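Local coordinates for 4-oxalmesaconate hydratase (Pseudomonas putida, PDB 5CGZ) that catalyses the zinc-dependent hydration of 4-carboxy-2-hydroxymuconate to 4-carboxy-4-hydroxy-2-oxoadipate, the third step of gallate degradation, at the interface of chains A and B and the interface of chains A and C. Residues are numbered along the deposited sequence; one frame, centred on the assembly and turned at random. Chains: chain A/B/C, 4-oxalmesaconate hydratase.

Chain A meets its neighbours in the hexamer at two surfaces. Contact 1 belongs to a two-fold interface with chain B, built on helix 193-212 of each chain; contacts 2, 3 and 4 belong to the interface with chain C, which is not an exact two-fold. Measured between centres of C-alpha atoms, contacts 2 and 3 are about 6 Å apart; they share A:Ile135 and C:Tyr121, and both use helix 122-138 of chain A. Contact 4 follows that helix beyond its end, about 15 Å from contact 2. Contact 1 lies about 28 Å from contact 3 and 45 Å from contact 4, so one subunit joins two partners at well-separated places.

Contact 1: the interface of chains A and B. Residues chain A 160-162, 198, 202; chain B 205, 208-209.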
ATOM      1  N   HIS A 160       4.311   4.081  19.921  1.00 28.33           N
ATOM      2  CA  HIS A 160       3.375   3.645  20.947  1.00 31.78           C
ATOM      3  C   HIS A 160       2.251   2.804  20.345  1.00 36.48           C
ATOM      4  O   HIS A 160       1.841   1.786  20.923  1.00 34.39           O
ATOM      5  CB  HIS A 160       2.798   4.856  21.683  1.00 29.50           C
ATOM      6  CG  HIS A 160       2.099   4.508  22.958  1.00 37.19           C
ATOM      7  ND1 HIS A 160       2.764   4.000  24.056  1.00 37.70           N
ATOM      8  CD2 HIS A 160       0.793   4.592  23.317  1.00 34.76           C
ATOM      9  CE1 HIS A 160       1.903   3.799  25.037  1.00 36.71           C
ATOM     10  NE2 HIS A 160       0.700   4.149  24.614  1.00 38.91           N
ATOM     11  N   GLN A 161       1.769   3.221  19.177  1.00 26.43           N
ATOM     12  CA  GLN A 161       0.710   2.487  18.479  1.00 28.03           C
ATOM     13  C   GLN A 161       1.179   2.087  17.079  1.00 28.45           C
ATOM     14  O   GLN A 161       0.911   2.781  16.085  1.00 30.53           O
ATOM     15  CB  GLN A 161      -0.562   3.331  18.431  1.00 29.63           C
ATOM     16  CG  GLN A 161      -1.113   3.547  19.833  1.00 30.13           C
ATOM     17  CD  GLN A 161      -2.446   4.268  19.861  1.00 32.92           C
ATOM     18  OE1 GLN A 161      -3.477   3.731  19.437  1.00 31.35           O
ATOM     19  NE2 GLN A 161      -2.433   5.490  20.380  1.00 31.77           N
ATOM     20  N   PRO A 162       1.919   0.971  17.007  1.00 32.32           N
ATOM     21  CA  PRO A 162       2.655   0.626  15.785  1.00 26.01           C
ATOM     22  C   PRO A 162       1.752   0.471  14.553  1.00 30.55           C
ATOM     23  O   PRO A 162       2.085   1.037  13.511  1.00 27.99           O
ATOM     24  CB  PRO A 162       3.352  -0.702  16.143  1.00 28.97           C
ATOM     25  CG  PRO A 162       2.712  -1.190  17.401  1.00 30.22           C
ATOM     26  CD  PRO A 162       2.163   0.021  18.108  1.00 27.41           C
ATOM     27  N   TYR A 198       3.855  -0.665  30.357  1.00 33.29           N
ATOM     28  CA  TYR A 198       3.541  -0.787  28.942  1.00 34.39           C
ATOM     29  C   TYR A 198       4.772  -1.242  28.158  1.00 33.13           C
ATOM     30  O   TYR A 198       4.690  -2.158  27.344  1.00 31.54           O
ATOM     31  CB  TYR A 198       3.024   0.543  28.402  1.00 27.34           C
ATOM     32  CG  TYR A 198       2.525   0.516  26.972  1.00 33.37           C
ATOM     33  CD1 TYR A 198       3.384   0.768  25.901  1.00 30.58           C
ATOM     34  CD2 TYR A 198       1.181   0.271  26.692  1.00 30.61           C
ATOM     35  CE1 TYR A 198       2.915   0.762  24.574  1.00 32.05           C
ATOM     36  CE2 TYR A 198       0.704   0.260  25.381  1.00 35.36           C
ATOM     37  CZ  TYR A 198       1.570   0.511  24.327  1.00 39.30           C
ATOM     38  OH  TYR A 198       1.078   0.504  23.031  1.00 35.75           O
ATOM     39  N   VAL A 202       5.723  -4.518  25.996  1.00 28.97           N
ATOM     40  CA  VAL A 202       6.198  -4.437  24.607  1.00 31.94           C
ATOM     41  C   VAL A 202       7.416  -5.334  24.400  1.00 30.81           C
ATOM     42  O   VAL A 202       7.453  -6.129  23.463  1.00 30.21           O
ATOM     43  CB  VAL A 202       6.580  -2.994  24.188  1.00 30.92           C
ATOM     44  CG1 VAL A 202       7.279  -3.002  22.813  1.00 27.02           C
ATOM     45  CG2 VAL A 202       5.342  -2.097  24.144  1.00 27.48           C
TER
ATOM     46  N   GLN B 205      -2.337  -4.366  26.432  1.00 28.23           N
ATOM     47  CA  GLN B 205      -1.786  -3.399  25.483  1.00 28.02           C
ATOM     48  C   GLN B 205      -2.903  -2.721  24.689  1.00 26.34           C
ATOM     49  O   GLN B 205      -2.933  -1.500  24.548  1.00 29.65           O
ATOM     50  CB  GLN B 205      -0.792  -4.078  24.525  1.00 25.62           C
ATOM     51  CG  GLN B 205       0.514  -4.539  25.194  1.00 26.77           C
ATOM     52  CD  GLN B 205       1.250  -3.400  25.878  1.00 32.66           C
ATOM     53  OE1 GLN B 205       0.958  -3.061  27.028  1.00 32.31           O
ATOM     54  NE2 GLN B 205       2.205  -2.800  25.173  1.00 30.35           N
ATOM     55  N   VAL B 208      -4.745  -0.193  26.832  1.00 29.24           N
ATOM     56  CA  VAL B 208      -4.096   1.114  26.936  1.00 27.56           C
ATOM     57  C   VAL B 208      -4.306   1.921  25.656  1.00 29.07           C
ATOM     58  O   VAL B 208      -4.593   3.116  25.712  1.00 30.17           O
ATOM     59  CB  VAL B 208      -2.577   0.980  27.227  1.00 31.79           C
ATOM     60  CG1 VAL B 208      -1.860   2.322  27.033  1.00 25.81           C
ATOM     61  CG2 VAL B 208      -2.351   0.454  28.649  1.00 27.34           C
ATOM     62  N   GLN B 209      -4.183   1.265  24.502  1.00 28.23           N
ATOM     63  CA  GLN B 209      -4.343   1.959  23.223  1.00 31.07           C
ATOM     64  C   GLN B 209      -5.782   2.429  23.009  1.00 30.35           C
ATOM     65  O   GLN B 209      -6.006   3.529  22.520  1.00 27.95           O
ATOM     66  CB  GLN B 209      -3.901   1.065  22.063  1.00 30.69           C
ATOM     67  CG  GLN B 209      -2.421   0.663  22.135  1.00 27.31           C
ATOM     68  CD  GLN B 209      -2.065  -0.436  21.140  1.00 33.51           C
ATOM     69  OE1 GLN B 209      -2.862  -0.784  20.269  1.00 31.37           O
ATOM     70  NE2 GLN B 209      -0.863  -0.989  21.273  1.00 30.18           N
TER
HETATM   71  O   HOH W   1      -3.620   1.113  18.393  1.00 32.65           O
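The phenol ring of A:Tyr198 lies between B:Gln205 and its own chain's A:His160. On one face the amide nitrogen NE2 of B:Gln205 sits 3.3 Å above the ring plane of A:Tyr198, over the centre, with the amide turned 42° from the ring; A:Val202 CG2 touches the same nitrogen. The imidazole of A:His160 lies against the opposite face, shifted toward the rim. Along the ring's side B:Val208 packs its CG1 methyl 3.7 Å from A:Tyr198 CE2. With CG anti to the backbone N (chi1 -174°), the tyrosine carries its hydroxyl to two partners. A:Tyr198 OH donates to the backbone O of A:His160 at 2.6 Å and accepts from B:Gln209 NE2 at 3.0 Å, a fairly straight bond (160° at H) running close to the glutamine's amide plane. The other end of that amide, B:Gln209 OE1, is joined through water 1 to A:Gln161 OE1. These two glutamines slide past each other in opposite directions, their CG atoms 3.9 Å apart. A phenylalanine in place of A:Tyr198 would probably keep much of the ring packing but leave B:Gln209 NE2 and the carbonyl of A:His160 without their shared hydroxyl. In the fold, A:Tyr198 and all three chain B residues belong to helix 193-212 of their own chains, while A:His160 and A:Gln161 come from the loop after strand 154-157; the two-fold repeats the arrangement with the chains exchanged.

Contact 2: the interface of chains A and C. Residues chain A 95, 132, 135-136; chain C 87, 89, 121.
C:Arg89 grips the carboxylate of A:Glu132 end-on with NH1 and NH2, a two-pronged salt bridge between subunits of this MshB deacetylase-family hydratase. C:Arg89 NH2 donates to A:Glu132 OE1 at 2.8 Å, and C:Arg89 NH1 to A:Glu132 OE2 at 3.0 Å. The carboxylate carbon lies at the guanidinium edge, in its plane, yet the two flat groups are twisted 39° apart: OE2 uses its syn lone pair, whereas OE1 is met on the syn side but well out of the carboxylate plane. The tight part continues back along A:Glu132, whose CB lies over the ring face of C:Tyr121, 3.9 Å from the centroid, and whose CG packs 3.9 Å from C:Tyr121 CG. An extended chain, with CG anti to the backbone N (chi1 -167°), takes the acid past this ring to the arginine. A:Ile135 CD1 packs 3.7 Å from C:Tyr121 CD1, at the ring edge beside the glutamate. C:Pro87 CB of the same chain as the arginine lies against one face of the guanidinium, toward its rim, and is likely to limit its tilting. An alanine at A:Glu132 would probably leave C:Arg89 without its carboxylate mate and lose the CG contact beside the tyrosine, CB remaining. Packing is looser around C:Pro87: A:Leu95 CD2 touches C:Pro87 CB at 3.8 Å, and A:Ile136, hardly buried by chain C, brushes the proline with its CD1 methyl.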
ATOM      1  N   LEU A  95      19.020  21.598  10.937  1.00 30.03           N
ATOM      2  CA  LEU A  95      19.521  20.577  10.022  1.00 34.20           C
ATOM      3  C   LEU A  95      21.047  20.520  10.013  1.00 30.96           C
ATOM      4  O   LEU A  95      21.637  19.442  10.131  1.00 32.48           O
ATOM      5  CB  LEU A  95      18.986  20.841   8.612  1.00 28.69           C
ATOM      6  CG  LEU A  95      19.400  19.821   7.556  1.00 36.59           C
ATOM      7  CD1 LEU A  95      18.753  18.471   7.836  1.00 30.64           C
ATOM      8  CD2 LEU A  95      19.029  20.321   6.171  1.00 36.88           C
ATOM      9  N   GLU A 132      17.566  13.569   6.646  1.00 29.79           N
ATOM     10  CA  GLU A 132      18.100  14.593   5.764  1.00 30.78           C
ATOM     11  C   GLU A 132      19.488  15.042   6.250  1.00 29.64           C
ATOM     12  O   GLU A 132      20.385  15.254   5.433  1.00 30.95           O
ATOM     13  CB  GLU A 132      17.154  15.800   5.636  1.00 26.54           C
ATOM     14  CG  GLU A 132      17.598  16.708   4.467  1.00 32.38           C
ATOM     15  CD  GLU A 132      16.664  17.871   4.183  1.00 37.15           C
ATOM     16  OE1 GLU A 132      15.803  18.174   5.033  1.00 35.10           O
ATOM     17  OE2 GLU A 132      16.797  18.485   3.096  1.00 35.81           O
ATOM     18  N   ILE A 135      22.108  12.739   4.990  1.00 31.27           N
ATOM     19  CA  ILE A 135      22.447  12.950   3.589  1.00 28.64           C
ATOM     20  C   ILE A 135      23.320  14.206   3.408  1.00 32.37           C
ATOM     21  O   ILE A 135      24.280  14.185   2.633  1.00 32.07           O
ATOM     22  CB  ILE A 135      21.176  13.052   2.720  1.00 31.27           C
ATOM     23  CG1 ILE A 135      20.426  11.705   2.720  1.00 29.98           C
ATOM     24  CG2 ILE A 135      21.529  13.487   1.297  1.00 29.27           C
ATOM     25  CD1 ILE A 135      19.001  11.780   2.196  1.00 32.60           C
ATOM     26  N   ILE A 136      22.995  15.290   4.111  1.00 29.95           N
ATOM     27  CA  ILE A 136      23.838  16.490   4.068  1.00 31.73           C
ATOM     28  C   ILE A 136      25.274  16.126   4.454  1.00 34.37           C
ATOM     29  O   ILE A 136      26.231  16.550   3.800  1.00 31.27           O
ATOM     30  CB  ILE A 136      23.333  17.606   5.013  1.00 33.17           C
ATOM     31  CG1 ILE A 136      21.893  18.009   4.667  1.00 31.14           C
ATOM     32  CG2 ILE A 136      24.287  18.828   4.976  1.00 29.50           C
ATOM     33  CD1 ILE A 136      21.695  18.395   3.219  1.00 34.34           C
TER
ATOM     34  N   PRO C  87      20.881  21.548   1.578  1.00 34.69           N
ATOM     35  CA  PRO C  87      19.484  21.285   1.233  1.00 34.17           C
ATOM     36  C   PRO C  87      18.914  22.268   0.228  1.00 39.16           C
ATOM     37  O   PRO C  87      19.209  23.467   0.278  1.00 38.85           O
ATOM     38  CB  PRO C  87      18.768  21.457   2.574  1.00 32.07           C
ATOM     39  CG  PRO C  87      19.534  22.624   3.191  1.00 36.44           C
ATOM     40  CD  PRO C  87      20.991  22.431   2.754  1.00 35.98           C
ATOM     41  N   ARG C  89      15.732  24.346  -0.632  1.00 36.36           N
ATOM     42  CA  ARG C  89      14.549  24.889   0.040  1.00 34.20           C
ATOM     43  C   ARG C  89      13.854  25.887  -0.877  1.00 37.88           C
ATOM     44  O   ARG C  89      14.514  26.645  -1.575  1.00 38.51           O
ATOM     45  CB  ARG C  89      14.930  25.567   1.366  1.00 33.87           C
ATOM     46  CG  ARG C  89      15.430  24.609   2.453  1.00 36.17           C
ATOM     47  CD  ARG C  89      14.302  23.680   2.931  1.00 36.35           C
ATOM     48  NE  ARG C  89      14.701  22.848   4.069  1.00 39.58           N
ATOM     49  CZ  ARG C  89      15.132  21.592   3.965  1.00 40.09           C
ATOM     50  NH1 ARG C  89      15.224  21.014   2.773  1.00 36.55           N
ATOM     51  NH2 ARG C  89      15.474  20.912   5.056  1.00 36.55           N
ATOM     52  N   TYR C 121      16.618  14.178  -0.564  1.00 28.36           N
ATOM     53  CA  TYR C 121      15.438  14.956  -0.192  1.00 33.45           C
ATOM     54  C   TYR C 121      15.104  16.044  -1.218  1.00 32.86           C
ATOM     55  O   TYR C 121      13.948  16.453  -1.341  1.00 31.48           O
ATOM     56  CB  TYR C 121      15.630  15.575   1.204  1.00 34.04           C
ATOM     57  CG  TYR C 121      15.110  14.682   2.311  1.00 34.40           C
ATOM     58  CD1 TYR C 121      15.644  13.416   2.516  1.00 34.04           C
ATOM     59  CD2 TYR C 121      14.076  15.098   3.140  1.00 34.32           C
ATOM     60  CE1 TYR C 121      15.157  12.585   3.513  1.00 37.95           C
ATOM     61  CE2 TYR C 121      13.588  14.277   4.144  1.00 36.89           C
ATOM     62  CZ  TYR C 121      14.130  13.024   4.324  1.00 38.27           C
ATOM     63  OH  TYR C 121      13.635  12.204   5.312  1.00 32.71           O
TER

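Contact 3: the interface of chains A and C. Residues chain A 128, 131, 135; chain C 118, 121.
Water 2 is held from both sides of the contact, 2.7 Å from the side-chain oxygen OE1 of A:Gln131 and 2.7 Å from the backbone O of C:Pro118. It ties helix 122-138 of chain A to the loop of chain C that carries both C:Pro118 and C:Tyr121. Beside this bridge the far end of C:Tyr121 pushes in between A:Gln131 and A:His128. The side chain of A:Gln131 crosses the tyrosine at about a right angle, and its amide stands perpendicular to the phenol ring. A:Gln131 CB lies 3.4 Å from C:Tyr121 OH and also touches the ring at CE1. From there the chain runs on extended (chi2 -172°), which carries OE1 past the phenol to the water. A:His128 closes the other side: its CD2 packs against C:Tyr121 CE2 at 3.7 Å, with the phenol oxygen at the imidazole edge, in the plane of that ring. The modelled approach of CD2 to this oxygen is too close to be trusted and says little about the ring's exact orientation. One turn along the helix from A:Gln131, A:Ile135 sends its terminal methyl toward the chain C loop. The stretched outer part of that side chain (chi2 165°) brings A:Ile135 CD1 to 3.7 Å from C:Pro118 O, beyond its contact with the tyrosine. Water 2 itself lies in the plane of the C:Tyr121 ring, off its edge and 3.9 Å from CE1.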
ATOM      1  N   HIS A 128      12.683  12.754   9.942  1.00 27.02           N
ATOM      2  CA  HIS A 128      13.022  13.477   8.715  1.00 28.82           C
ATOM      3  C   HIS A 128      14.299  14.300   8.891  1.00 34.03           C
ATOM      4  O   HIS A 128      15.129  14.357   7.981  1.00 29.42           O
ATOM      5  CB  HIS A 128      11.864  14.379   8.273  1.00 29.55           C
ATOM      6  CG  HIS A 128      10.849  13.666   7.439  1.00 41.26           C
ATOM      7  ND1 HIS A 128       9.496  13.712   7.702  1.00 43.10           N
ATOM      8  CD2 HIS A 128      10.995  12.866   6.355  1.00 39.76           C
ATOM      9  CE1 HIS A 128       8.852  12.979   6.810  1.00 41.07           C
ATOM     10  NE2 HIS A 128       9.738  12.454   5.984  1.00 47.42           N
ATOM     11  N   GLN A 131      17.195  11.803   8.864  1.00 26.28           N
ATOM     12  CA  GLN A 131      17.518  11.299   7.535  1.00 27.73           C
ATOM     13  C   GLN A 131      18.135  12.366   6.646  1.00 30.16           C
ATOM     14  O   GLN A 131      19.126  12.100   5.959  1.00 29.25           O
ATOM     15  CB  GLN A 131      16.279  10.708   6.860  1.00 27.96           C
ATOM     16  CG  GLN A 131      15.888   9.367   7.450  1.00 27.37           C
ATOM     17  CD  GLN A 131      14.774   8.684   6.673  1.00 34.89           C
ATOM     18  OE1 GLN A 131      14.674   8.820   5.456  1.00 36.87           O
ATOM     19  NE2 GLN A 131      13.942   7.929   7.376  1.00 28.47           N
ATOM     20  N   ILE A 135      22.108  12.739   4.990  1.00 31.27           N
ATOM     21  CA  ILE A 135      22.447  12.950   3.589  1.00 28.64           C
ATOM     22  C   ILE A 135      23.320  14.206   3.408  1.00 32.37           C
ATOM     23  O   ILE A 135      24.280  14.185   2.633  1.00 32.07           O
ATOM     24  CB  ILE A 135      21.176  13.052   2.720  1.00 31.27           C
ATOM     25  CG1 ILE A 135      20.426  11.705   2.720  1.00 29.98           C
ATOM     26  CG2 ILE A 135      21.529  13.487   1.297  1.00 29.27           C
ATOM     27  CD1 ILE A 135      19.001  11.780   2.196  1.00 32.60           C
TER
ATOM     28  N   PRO C 118      14.541   8.121  -0.618  1.00 35.23           N
ATOM     29  CA  PRO C 118      15.299   8.043   0.637  1.00 32.19           C
ATOM     30  C   PRO C 118      16.784   8.376   0.454  1.00 30.42           C
ATOM     31  O   PRO C 118      17.518   8.434   1.439  1.00 31.81           O
ATOM     32  CB  PRO C 118      15.103   6.584   1.086  1.00 31.62           C
ATOM     33  CG  PRO C 118      14.623   5.837  -0.120  1.00 37.96           C
ATOM     34  CD  PRO C 118      13.939   6.832  -1.012  1.00 31.78           C
ATOM     35  N   TYR C 121      16.618  14.178  -0.564  1.00 28.36           N
ATOM     36  CA  TYR C 121      15.438  14.956  -0.192  1.00 33.45           C
ATOM     37  C   TYR C 121      15.104  16.044  -1.218  1.00 32.86           C
ATOM     38  O   TYR C 121      13.948  16.453  -1.341  1.00 31.48           O
ATOM     39  CB  TYR C 121      15.630  15.575   1.204  1.00 34.04           C
ATOM     40  CG  TYR C 121      15.110  14.682   2.311  1.00 34.40           C
ATOM     41  CD1 TYR C 121      15.644  13.416   2.516  1.00 34.04           C
ATOM     42  CD2 TYR C 121      14.076  15.098   3.140  1.00 34.32           C
ATOM     43  CE1 TYR C 121      15.157  12.585   3.513  1.00 37.95           C
ATOM     44  CE2 TYR C 121      13.588  14.277   4.144  1.00 36.89           C
ATOM     45  CZ  TYR C 121      14.130  13.024   4.324  1.00 38.27           C
ATOM     46  OH  TYR C 121      13.635  12.204   5.312  1.00 32.71           O
TER
HETATM   47  O   HOH W   2      16.870   9.057   3.946  1.00 31.18           O

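Contact 4: the interface of chains A and C. Residues chain A 140-141, 144; chain C 49, 56.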
ATOM      1  N   GLU A 140      30.181  15.986  -0.220  1.00 34.33           N
ATOM      2  CA  GLU A 140      31.552  16.480  -0.203  1.00 38.74           C
ATOM      3  C   GLU A 140      31.566  18.003  -0.377  1.00 40.31           C
ATOM      4  O   GLU A 140      32.577  18.656  -0.137  1.00 37.19           O
ATOM      5  CB  GLU A 140      32.385  15.766  -1.278  1.00 37.52           C
ATOM      6  CG  GLU A 140      32.683  14.312  -0.882  1.00 38.56           C
ATOM      7  CD  GLU A 140      33.470  13.525  -1.920  1.00 46.38           C
ATOM      8  OE1 GLU A 140      33.122  12.342  -2.155  1.00 42.19           O
ATOM      9  OE2 GLU A 140      34.441  14.070  -2.490  1.00 47.94           O
ATOM     10  N   GLY A 141      30.418  18.565  -0.747  1.00 38.02           N
ATOM     11  CA  GLY A 141      30.276  20.006  -0.868  1.00 34.63           C
ATOM     12  C   GLY A 141      29.783  20.661   0.414  1.00 38.55           C
ATOM     13  O   GLY A 141      29.689  21.888   0.503  1.00 36.21           O
ATOM     14  N   PRO A 144      33.486  21.408   2.865  1.00 35.33           N
ATOM     15  CA  PRO A 144      34.477  20.684   2.060  1.00 41.43           C
ATOM     16  C   PRO A 144      35.754  20.460   2.853  1.00 45.00           C
ATOM     17  O   PRO A 144      36.148  21.336   3.621  1.00 46.19           O
ATOM     18  CB  PRO A 144      34.723  21.618   0.876  1.00 37.96           C
ATOM     19  CG  PRO A 144      33.526  22.508   0.821  1.00 39.20           C
ATOM     20  CD  PRO A 144      33.086  22.680   2.240  1.00 38.84           C
TER
ATOM     21  N   TRP C  49      34.809  18.768  -6.048  1.00 42.63           N
ATOM     22  CA  TRP C  49      35.222  19.111  -4.688  1.00 41.10           C
ATOM     23  C   TRP C  49      36.544  18.449  -4.304  1.00 41.35           C
ATOM     24  O   TRP C  49      37.237  18.917  -3.405  1.00 44.03           O
ATOM     25  CB  TRP C  49      34.127  18.745  -3.679  1.00 37.36           C
ATOM     26  CG  TRP C  49      32.979  19.700  -3.754  1.00 40.11           C
ATOM     27  CD1 TRP C  49      31.724  19.450  -4.236  1.00 37.39           C
ATOM     28  CD2 TRP C  49      32.999  21.084  -3.380  1.00 38.28           C
ATOM     29  NE1 TRP C  49      30.957  20.591  -4.162  1.00 39.02           N
ATOM     30  CE2 TRP C  49      31.718  21.608  -3.641  1.00 39.34           C
ATOM     31  CE3 TRP C  49      33.979  21.929  -2.841  1.00 42.34           C
ATOM     32  CZ2 TRP C  49      31.386  22.939  -3.380  1.00 40.35           C
ATOM     33  CZ3 TRP C  49      33.650  23.252  -2.582  1.00 42.37           C
ATOM     34  CH2 TRP C  49      32.364  23.743  -2.850  1.00 40.42           C
ATOM     35  N   GLU C  56      31.785  26.893  -4.480  1.00 38.05           N
ATOM     36  CA  GLU C  56      30.451  26.650  -5.008  1.00 44.39           C
ATOM     37  C   GLU C  56      30.261  27.404  -6.322  1.00 43.95           C
ATOM     38  O   GLU C  56      29.660  26.878  -7.264  1.00 41.49           O
ATOM     39  CB  GLU C  56      29.378  27.036  -3.985  1.00 38.50           C
ATOM     40  CG  GLU C  56      29.339  26.069  -2.794  1.00 41.17           C
ATOM     41  CD  GLU C  56      28.106  26.242  -1.912  1.00 47.95           C
ATOM     42  OE1 GLU C  56      27.105  26.834  -2.380  1.00 43.96           O
ATOM     43  OE2 GLU C  56      28.139  25.778  -0.745  1.00 39.49           O
TER
HETATM   44  O   HOH W   3      30.044  24.594   0.397  1.00 38.71           O
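Helix 46-50 of chain C presents C:Trp49 to the loop that follows helix 122-138 of chain A, and the indole lays one face against that loop's backbone. The main meeting is a CH-pi contact: A:Gly141 CA sits over the face of the five-membered ring of C:Trp49, 3.5 Å from the centroid. Having no side chain, the glycine can bring its backbone right down on the indole; A:Gly141 CA also lies 3.4 Å from C:Trp49 NE1, the ring nitrogen. The preceding carbonyl, A:Glu140 O, lies above the same face, displaced toward the rim near CG. A:Pro144 takes the six-membered half on this same side. A:Pro144 CG comes within 3.5 Å of C:Trp49 CZ3, and CB rests on the neighbouring CE3, so glycine and proline share the length of the indole between them. The torsions of C:Trp49 (chi1 -74°, chi2 110°) turn this broad face toward chain A. At the edge of the indole, in its plane, stands C:Glu56 from the start of helix 56-74 of the same chain; its CG lies 3.8 Å from C:Trp49 CZ2 and would limit swinging of the ring in that direction. The glutamate also reaches chain A through solvent: water 3 sits 2.5 Å from C:Glu56 OE2 and 2.7 Å from the backbone O of A:Gly141.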